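PDB 7LAO: aminoglycoside N(3)-acetyltransferase III from Serratia marcescens, which transfers an acetyl group from acetyl-CoA to the N3 amine of 2-deoxystreptamine antibiotics such as gentamicin, giving resistance to them. Local coordinates for residues E7-T10 against A11-H14; F99-L102 against N103-L106; L128-T131 against L132-H136; G145-L148 against E149-V152. All blocks are in the same frame, centred on the assembly; numbering follows the deposited sequence.

All four contacts are local, made between residues three to five apart, along a helix or at its ends, and differ in what is added to the backbone ladder. Interaction 1 lies farthest out, its centre about 22 Å from that of the chain; only I9 and L13 are buried, in a helix flanked by helix 40-51 and strand 239-243. Interactions 2 and 4 sit nearer the middle, on opposite sides of the chain's centre, and both are helix starts: waters bridge the first turn in interaction 2, side chains grip it in interaction 4. Interaction 3 spans a whole short helix, fastened by a threonine hydroxyl. Interactions 3 and 4 touch, through the side chain of R150.

Interaction 1: residues E7-T10 against A11-H14; sequences ESIT and ADLH
I9 and L13, one turn apart on helix 6-16, meet through single methyl groups: CG2 of I9 lies 4.1 Å from CD1 of L13, and the two side chains run slantwise to each other. Both are buried. The branch of I9 that does the touching is the one anti to the backbone N; its CG1 arm, beside that N (chi1 -56°), carries CD1 toward D12 instead, ending 4.2 Å from D12 OD2. CG of L13 sits close over the backbone, 3.2 Å from I9 O, so the leucine packs on the carbonyl as well as on the methyl.

D12 is folded back along the helix in a similar way, with CG beside its own backbone N (chi1 -62°) and 3.3 Å from S8 O. Its carboxylate does not bond to that carbonyl, since both are acceptors; OD2 takes a hydrogen bond from G244 N, next to strand 239-243. The hydroxyl of T10 likewise turns back along the helix, to I6 O, while that of S8 pairs with T5 N.

Beneath these side chains four i to i+4 hydrogen bonds succeed one another, from A11, D12, L13 and H14 to E7, S8, I9 and T10. The one from L13 N to I9 O measures 3.0 Å with an N-H angle of 168°, evidence of an undistorted turn. I9 and L13 also press on V243, and both reach helix 40-51, at A46 and at L47 and A50. The arrangement is that of an amphipathic alpha-helix whose i/i+4 apolar ridge packs against a neighbouring helix and an edge strand of the central sheet.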
loop_
_atom_site.group_PDB
_atom_site.type_symbol
_atom_site.label_atom_id
_atom_site.label_comp_id
_atom_site.label_asym_id
_atom_site.label_seq_id
_atom_site.Cartn_x
_atom_site.Cartn_y
_atom_site.Cartn_z
ATOM N N GLU A 7 -18.662 14.800 7.930
ATOM C CA GLU A 7 -18.079 15.762 8.861
ATOM C C GLU A 7 -17.569 15.085 10.128
ATOM O O GLU A 7 -16.558 15.511 10.698
ATOM C CB GLU A 7 -19.100 16.835 9.230
ATOM C CG GLU A 7 -19.482 17.758 8.076
ATOM C CD GLU A 7 -20.539 17.145 7.157
ATOM O OE1 GLU A 7 -21.222 16.186 7.587
ATOM O OE2 GLU A 7 -20.676 17.616 5.997
ATOM N N SER A 8 -18.259 14.047 10.591
ATOM C CA SER A 8 -17.841 13.382 11.826
ATOM C C SER A 8 -16.580 12.567 11.597
ATOM O O SER A 8 -15.678 12.556 12.444
ATOM C CB SER A 8 -18.971 12.504 12.371
ATOM O OG SER A 8 -19.104 11.270 11.688
ATOM N N ILE A 9 -16.475 11.921 10.433
ATOM C CA ILE A 9 -15.242 11.215 10.084
ATOM C C ILE A 9 -14.081 12.186 9.904
ATOM O O ILE A 9 -12.951 11.893 10.319
ATOM C CB ILE A 9 -15.431 10.340 8.831
ATOM C CG1 ILE A 9 -16.604 9.320 9.002
ATOM C CG2 ILE A 9 -14.045 9.673 8.448
ATOM C CD1 ILE A 9 -16.493 8.418 10.246
ATOM N N THR A 10 -14.335 13.362 9.313
ATOM C CA THR A 10 -13.276 14.361 9.206
ATOM C C THR A 10 -12.792 14.796 10.580
ATOM O O THR A 10 -11.588 14.968 10.787
ATOM C CB THR A 10 -13.743 15.586 8.403
ATOM O OG1 THR A 10 -14.222 15.180 7.118
ATOM C CG2 THR A 10 -12.575 16.529 8.175
ATOM N N ALA A 11 -13.725 15.001 11.527
ATOM C CA ALA A 11 -13.353 15.349 12.894
ATOM C C ALA A 11 -12.512 14.257 13.544
ATOM O O ALA A 11 -11.479 14.559 14.153
ATOM C CB ALA A 11 -14.593 15.629 13.730
ATOM N N ASP A 12 -12.893 12.981 13.372
ATOM C CA ASP A 12 -12.078 11.895 13.941
ATOM C C ASP A 12 -10.654 11.879 13.353
ATOM O O ASP A 12 -9.669 11.674 14.074
ATOM C CB ASP A 12 -12.750 10.534 13.700
ATOM C CG ASP A 12 -14.146 10.404 14.377
ATOM O OD1 ASP A 12 -14.424 11.178 15.326
ATOM O OD2 ASP A 12 -14.924 9.504 13.964
ATOM N N LEU A 13 -10.527 12.053 12.030
ATOM C CA LEU A 13 -9.222 12.126 11.388
ATOM C C LEU A 13 -8.374 13.247 11.975
ATOM O O LEU A 13 -7.181 13.066 12.271
ATOM C CB LEU A 13 -9.438 12.352 9.884
ATOM C CG LEU A 13 -10.043 11.122 9.212
ATOM C CD1 LEU A 13 -10.440 11.517 7.724
ATOM C CD2 LEU A 13 -9.080 9.919 9.252
ATOM N N HIS A 14 -8.961 14.432 12.109
ATOM C CA HIS A 14 -8.219 15.537 12.706
ATOM C C HIS A 14 -7.786 15.205 14.123
ATOM O O HIS A 14 -6.643 15.459 14.511
ATOM C CB HIS A 14 -9.086 16.789 12.696
ATOM C CG HIS A 14 -8.342 18.027 13.047
ATOM N ND1 HIS A 14 -8.237 18.494 14.339
ATOM C CD2 HIS A 14 -7.608 18.870 12.276
ATOM C CE1 HIS A 14 -7.503 19.596 14.346
ATOM N NE2 HIS A 14 -7.109 19.845 13.107
#

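Interaction 2: residues F99-L102 against N103-L106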
loop_
_atom_site.group_PDB
_atom_site.type_symbol
_atom_site.label_atom_id
_atom_site.label_comp_id
_atom_site.label_asym_id
_atom_site.label_seq_id
_atom_site.Cartn_x
_atom_site.Cartn_y
_atom_site.Cartn_z
ATOM N N PHE A 99 -6.936 -5.533 -0.268
ATOM C CA PHE A 99 -6.374 -4.289 0.239
ATOM C C PHE A 99 -7.440 -3.239 0.539
ATOM O O PHE A 99 -7.088 -2.122 0.957
ATOM C CB PHE A 99 -5.335 -3.720 -0.753
ATOM C CG PHE A 99 -4.157 -4.629 -0.979
ATOM C CD1 PHE A 99 -3.828 -5.605 -0.035
ATOM C CD2 PHE A 99 -3.378 -4.513 -2.124
ATOM C CE1 PHE A 99 -2.737 -6.448 -0.218
ATOM C CE2 PHE A 99 -2.283 -5.350 -2.337
ATOM C CZ PHE A 99 -1.957 -6.322 -1.395
ATOM N N GLY A 100 -8.715 -3.569 0.368
ATOM C CA GLY A 100 -9.834 -2.748 0.815
ATOM C C GLY A 100 -10.655 -2.097 -0.288
ATOM O O GLY A 100 -10.131 -1.667 -1.325
ATOM N N LEU A 101 -11.960 -1.969 -0.036
ATOM C CA LEU A 101 -12.858 -1.360 -1.004
ATOM C C LEU A 101 -12.553 0.116 -1.228
ATOM O O LEU A 101 -12.963 0.680 -2.247
ATOM C CB LEU A 101 -14.299 -1.542 -0.528
ATOM C CG LEU A 101 -15.430 -0.946 -1.368
ATOM C CD1 LEU A 101 -15.280 -1.394 -2.825
ATOM C CD2 LEU A 101 -16.832 -1.287 -0.794
ATOM N N LEU A 102 -11.865 0.755 -0.287
ATOM C CA LEU A 102 -11.562 2.172 -0.410
ATOM C C LEU A 102 -10.719 2.483 -1.645
ATOM O O LEU A 102 -10.860 3.569 -2.224
ATOM C CB LEU A 102 -10.824 2.659 0.834
ATOM C CG LEU A 102 -10.706 4.178 0.964
ATOM C CD1 LEU A 102 -12.113 4.710 1.154
ATOM C CD2 LEU A 102 -9.851 4.507 2.198
ATOM N N ASN A 103 -9.817 1.585 -2.047
ATOM C CA ASN A 103 -8.959 1.951 -3.198
ATOM C C ASN A 103 -9.776 2.125 -4.486
ATOM O O ASN A 103 -9.417 2.934 -5.365
ATOM C CB ASN A 103 -7.852 0.913 -3.373
ATOM C CG ASN A 103 -6.829 0.986 -2.245
ATOM O OD1 ASN A 103 -6.452 2.084 -1.825
ATOM N ND2 ASN A 103 -6.430 -0.178 -1.699
ATOM N N ARG A 104 -10.893 1.416 -4.605
ATOM C CA ARG A 104 -11.773 1.646 -5.740
ATOM C C ARG A 104 -12.301 3.077 -5.729
ATOM O O ARG A 104 -12.435 3.693 -6.776
ATOM C CB ARG A 104 -12.906 0.627 -5.730
ATOM C CG ARG A 104 -14.062 0.942 -6.670
ATOM C CD ARG A 104 -15.155 -0.128 -6.601
ATOM N NE ARG A 104 -16.321 0.325 -7.330
ATOM C CZ ARG A 104 -17.296 -0.468 -7.739
ATOM N NH1 ARG A 104 -17.219 -1.765 -7.497
ATOM N NH2 ARG A 104 -18.331 0.030 -8.412
ATOM N N PHE A 105 -12.558 3.642 -4.546
ATOM C CA PHE A 105 -13.117 4.990 -4.484
ATOM C C PHE A 105 -12.071 6.094 -4.499
ATOM O O PHE A 105 -12.378 7.225 -4.902
ATOM C CB PHE A 105 -14.009 5.105 -3.250
ATOM C CG PHE A 105 -15.285 4.315 -3.398
ATOM C CD1 PHE A 105 -15.349 2.990 -2.981
ATOM C CD2 PHE A 105 -16.381 4.867 -4.042
ATOM C CE1 PHE A 105 -16.510 2.245 -3.167
ATOM C CE2 PHE A 105 -17.551 4.127 -4.222
ATOM C CZ PHE A 105 -17.604 2.824 -3.796
ATOM N N LEU A 106 -10.850 5.802 -4.046
ATOM C CA LEU A 106 -9.746 6.708 -4.306
ATOM C C LEU A 106 -9.539 6.846 -5.816
ATOM O O LEU A 106 -9.370 7.951 -6.322
ATOM C CB LEU A 106 -8.481 6.208 -3.623
ATOM C CG LEU A 106 -8.465 6.255 -2.074
ATOM C CD1 LEU A 106 -7.217 5.541 -1.534
ATOM C CD2 LEU A 106 -8.531 7.692 -1.584
HETATM O O HOH W 1 -10.993 -1.453 -3.791
HETATM O O HOH W 2 -7.712 -2.347 -3.148
#
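N103 and G100 meet at the first turn of helix 102-108, which packs on the mixed central sheet of this antibiotic N-acetyltransferase fold, and the contact shows how a loop winds into a helix.

The direct backbone bonds are mostly weak. N103 N reaches G100 O at 3.3 Å, and R104 N reaches L101 O with an N-H angle of only 130°, both i to i+3 pairs. L102 O then receives F105 N weakly and L106 N properly; the latter bond, 2.9 Å from L106 N to L102 O at 162°, is the first sound alpha-helical one here. G100 has a positive phi, at which a beta carbon would collide with the preceding carbonyl.

Apolar contacts follow the same turn. L101 comes to the rim of the F105 ring, its CG in the ring plane and 3.8 Å from CE1. The torsion that sets CG of L101 anti to its own N (chi1 178°) carries the side chain forward along the first turn, toward R104 and F105, where CD1 also runs beside the aliphatic part of R104, 4.0 Å from CD. Behind them L102 and L106 pack more loosely, CG to CG. L102 continues inward to V26 and A28 of strand 23-28, while F105 packs on A40, A41 and V44 of helix 40-51.

Two waters supplement the weak backbone bonds. Both donate to G100 O: water 1 lies 2.6 Å from that oxygen and accepts from R104 N, while the oxygen of water 2 lies 2.9 Å from N103 ND2, from which it accepts.

Interaction 3: residues L128-T131 against L132-H136; sequences LAAT and LTEPH
L128 opens the helix at its N-cap position and meets L132 twice. Its carbonyl oxygen accepts from L132 N at 2.8 Å, the C=O pointing almost straight at the donor (168°), and its CB lies 3.9 Å from L132 CD1. L132 is folded over this carbonyl, CG 3.3 Å from L128 O, because its chi1 sets CG beside the backbone N; beyond it the leucine packs on T56 and M58 of strand 56-60.

A129 contributes one oxygen gripped by a single residue. T133 N donates to A129 O at 3.1 Å, and T133 OG1 donates to the same A129 O at 2.8 Å. The two donors approach from opposite faces of the carbonyl plane. With chi1 at 56°, OG1 stands between the backbone N and the carbonyl carbon of T133, which turns the hydroxyl back along the helix.

A130 O receives E134 N at 3.0 Å with an N-H angle of 139°, a bent bond at the point where E134 leaves helical backbone angles.

T131 turns its carbonyl elsewhere, to the side chain of R150. P135 follows through a cis peptide, and H136 is held by S115 and A141. This is a whole short alpha-helix, from its N-cap to the exit at E134, in which a threonine hydroxyl doubles an i to i+4 backbone bond before a cis-proline turn.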
loop_
_atom_site.group_PDB
_atom_site.type_symbol
_atom_site.label_atom_id
_atom_site.label_comp_id
_atom_site.label_asym_id
_atom_site.label_seq_id
_atom_site.Cartn_x
_atom_site.Cartn_y
_atom_site.Cartn_z
ATOM N N LEU A 128 0.738 15.552 -5.309
ATOM C CA LEU A 128 1.863 14.642 -5.513
ATOM C C LEU A 128 1.456 13.437 -6.342
ATOM O O LEU A 128 2.218 12.490 -6.451
ATOM C CB LEU A 128 2.495 14.231 -4.175
ATOM C CG LEU A 128 3.303 15.328 -3.528
ATOM C CD1 LEU A 128 3.672 14.957 -2.054
ATOM C CD2 LEU A 128 4.621 15.577 -4.362
ATOM N N ALA A 129 0.311 13.490 -7.041
ATOM C CA ALA A 129 -0.222 12.239 -7.599
ATOM C C ALA A 129 0.707 11.636 -8.666
ATOM O O ALA A 129 0.934 10.422 -8.666
ATOM C CB ALA A 129 -1.622 12.459 -8.188
ATOM N N ALA A 130 1.110 12.432 -9.676
ATOM C CA ALA A 130 2.011 11.915 -10.720
ATOM C C ALA A 130 3.403 11.622 -10.141
ATOM O O ALA A 130 4.028 10.601 -10.464
ATOM C CB ALA A 130 2.146 12.912 -11.867
ATOM N N THR A 131 3.901 12.525 -9.303
ATOM C CA THR A 131 5.171 12.272 -8.589
ATOM C C THR A 131 5.174 10.882 -7.930
ATOM O O THR A 131 6.133 10.113 -8.072
ATOM C CB THR A 131 5.399 13.374 -7.530
ATOM O OG1 THR A 131 5.506 14.641 -8.159
ATOM C CG2 THR A 131 6.725 13.116 -6.644
ATOM N N LEU A 132 4.082 10.521 -7.248
ATOM C CA LEU A 132 4.070 9.243 -6.553
ATOM C C LEU A 132 3.924 8.069 -7.517
ATOM O O LEU A 132 4.640 7.054 -7.357
ATOM C CB LEU A 132 2.968 9.216 -5.490
ATOM C CG LEU A 132 3.310 10.189 -4.368
ATOM C CD1 LEU A 132 2.084 10.468 -3.396
ATOM C CD2 LEU A 132 4.497 9.650 -3.588
ATOM N N THR A 133 3.058 8.202 -8.549
ATOM C CA THR A 133 2.676 7.052 -9.361
ATOM C C THR A 133 3.594 6.772 -10.553
ATOM O O THR A 133 3.417 5.734 -11.209
ATOM C CB THR A 133 1.228 7.213 -9.858
ATOM O OG1 THR A 133 1.098 8.438 -10.579
ATOM C CG2 THR A 133 0.258 7.259 -8.639
ATOM N N GLU A 134 4.549 7.663 -10.864
ATOM C CA GLU A 134 5.498 7.440 -11.960
ATOM C C GLU A 134 6.907 7.776 -11.475
ATOM O O GLU A 134 7.105 8.848 -10.876
ATOM C CB GLU A 134 5.143 8.338 -13.166
ATOM C CG GLU A 134 3.825 8.013 -13.856
ATOM C CD GLU A 134 3.534 8.979 -15.009
ATOM O OE1 GLU A 134 2.592 9.815 -14.895
ATOM O OE2 GLU A 134 4.303 8.929 -16.012
ATOM N N PRO A 135 7.927 6.944 -11.781
ATOM C CA PRO A 135 7.823 5.676 -12.501
ATOM C C PRO A 135 7.434 4.509 -11.605
ATOM O O PRO A 135 7.463 4.633 -10.368
ATOM C CB PRO A 135 9.244 5.506 -13.088
ATOM C CG PRO A 135 10.103 6.121 -12.014
ATOM C CD PRO A 135 9.315 7.257 -11.406
ATOM N N HIS A 136 7.029 3.384 -12.186
ATOM C CA HIS A 136 6.682 2.227 -11.336
ATOM C C HIS A 136 6.952 0.993 -12.193
ATOM O O HIS A 136 6.075 0.517 -12.911
ATOM C CB HIS A 136 5.265 2.224 -10.785
ATOM C CG HIS A 136 5.092 1.321 -9.589
ATOM N ND1 HIS A 136 3.882 1.146 -8.935
ATOM C CD2 HIS A 136 5.990 0.547 -8.918
ATOM C CE1 HIS A 136 4.040 0.290 -7.944
ATOM N NE2 HIS A 136 5.305 -0.078 -7.899
#

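Interaction 4: residues G145-L148 against E149-V152; sequences GSPL and ERFV
R150 doubles back to clasp the loop ahead of it. Its CB lies 3.9 Å from P147 O, and CG keeps near S146 O. The chain then bends at chi3 (-64°), bringing the guanidinium over the start of the helix: CZ stands 3.6 Å from S146 O, which sits over one face toward the rim. NH1 donates to G145 O at 2.8 Å, approaching from above that carbonyl plane rather than along a lone pair. NH2 runs alongside the P147 ring, 3.8 Å from CG, while its polar partners are L132 O and P135 O; NE goes to T131 O.

E149 holds the other end of G145. Its extended chain carries OE2 to G145 N, a short bond of 2.6 Å made on the anti side and well out of the carboxylate plane. S146 is the N-cap: OG accepts weakly from L148 N and E149 N, and also bonds G143 O. Regular bonds begin with F151 N to P147 O, at 2.9 Å.

Opposite charges thus clamp G145 at N-H and C=O. R150's four bonds to carbonyl oxygens, whose partial negative charge probably stabilises the guanidinium, tie helix 129-133, P135 and the G145 loop to helix 147-153.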
loop_
_atom_site.group_PDB
_atom_site.type_symbol
_atom_site.label_atom_id
_atom_site.label_comp_id
_atom_site.label_asym_id
_atom_site.label_seq_id
_atom_site.Cartn_x
_atom_site.Cartn_y
_atom_site.Cartn_z
ATOM N N GLY A 145 13.214 3.150 -5.961
ATOM C CA GLY A 145 12.582 3.524 -7.214
ATOM C C GLY A 145 11.079 3.414 -7.235
ATOM O O GLY A 145 10.446 3.883 -8.201
ATOM N N SER A 146 10.477 2.853 -6.201
ATOM C CA SER A 146 9.044 2.593 -6.194
ATOM C C SER A 146 8.299 3.817 -5.707
ATOM O O SER A 146 8.878 4.710 -5.113
ATOM C CB SER A 146 8.741 1.406 -5.295
ATOM O OG SER A 146 8.762 1.853 -3.959
ATOM N N PRO A 147 6.989 3.887 -5.917
ATOM C CA PRO A 147 6.205 4.926 -5.220
ATOM C C PRO A 147 6.397 4.975 -3.690
ATOM O O PRO A 147 6.242 6.068 -3.112
ATOM C CB PRO A 147 4.762 4.565 -5.582
ATOM C CG PRO A 147 4.873 3.952 -6.955
ATOM C CD PRO A 147 6.177 3.156 -6.907
ATOM N N LEU A 148 6.724 3.849 -3.026
ATOM C CA LEU A 148 6.940 3.866 -1.567
ATOM C C LEU A 148 8.158 4.710 -1.209
ATOM O O LEU A 148 8.151 5.450 -0.203
ATOM C CB LEU A 148 7.145 2.448 -1.023
ATOM C CG LEU A 148 5.926 1.551 -1.005
ATOM C CD1 LEU A 148 6.313 0.304 -0.209
ATOM C CD2 LEU A 148 4.699 2.273 -0.378
ATOM N N GLU A 149 9.208 4.626 -2.033
ATOM C CA GLU A 149 10.403 5.415 -1.741
ATOM C C GLU A 149 10.076 6.898 -1.782
ATOM O O GLU A 149 10.542 7.668 -0.937
ATOM C CB GLU A 149 11.557 5.086 -2.725
ATOM C CG GLU A 149 12.706 6.139 -2.650
ATOM C CD GLU A 149 13.875 5.886 -3.625
ATOM O OE1 GLU A 149 15.010 6.277 -3.289
ATOM O OE2 GLU A 149 13.653 5.355 -4.731
ATOM N N ARG A 150 9.239 7.318 -2.740
ATOM C CA ARG A 150 8.926 8.739 -2.821
ATOM C C ARG A 150 7.915 9.142 -1.768
ATOM O O ARG A 150 7.932 10.289 -1.308
ATOM C CB ARG A 150 8.461 9.085 -4.255
ATOM C CG ARG A 150 9.645 8.788 -5.269
ATOM C CD ARG A 150 9.333 9.154 -6.725
ATOM N NE ARG A 150 8.230 8.329 -7.251
ATOM C CZ ARG A 150 8.361 7.116 -7.794
ATOM N NH1 ARG A 150 9.532 6.523 -7.910
ATOM N NH2 ARG A 150 7.314 6.500 -8.248
ATOM N N PHE A 151 7.013 8.240 -1.412
ATOM C CA PHE A 151 6.073 8.488 -0.311
ATOM C C PHE A 151 6.842 8.770 0.982
ATOM O O PHE A 151 6.556 9.757 1.682
ATOM C CB PHE A 151 5.151 7.281 -0.161
ATOM C CG PHE A 151 4.335 7.263 1.142
ATOM C CD1 PHE A 151 3.206 8.091 1.321
ATOM C CD2 PHE A 151 4.677 6.385 2.137
ATOM C CE1 PHE A 151 2.458 8.021 2.547
ATOM C CE2 PHE A 151 3.932 6.295 3.353
ATOM C CZ PHE A 151 2.858 7.115 3.557
ATOM N N VAL A 152 7.885 7.971 1.256
ATOM C CA VAL A 152 8.747 8.213 2.438
ATOM C C VAL A 152 9.510 9.520 2.287
ATOM O O VAL A 152 9.527 10.340 3.209
ATOM C CB VAL A 152 9.721 7.043 2.652
ATOM C CG1 VAL A 152 10.714 7.334 3.801
ATOM C CG2 VAL A 152 8.918 5.788 2.885
#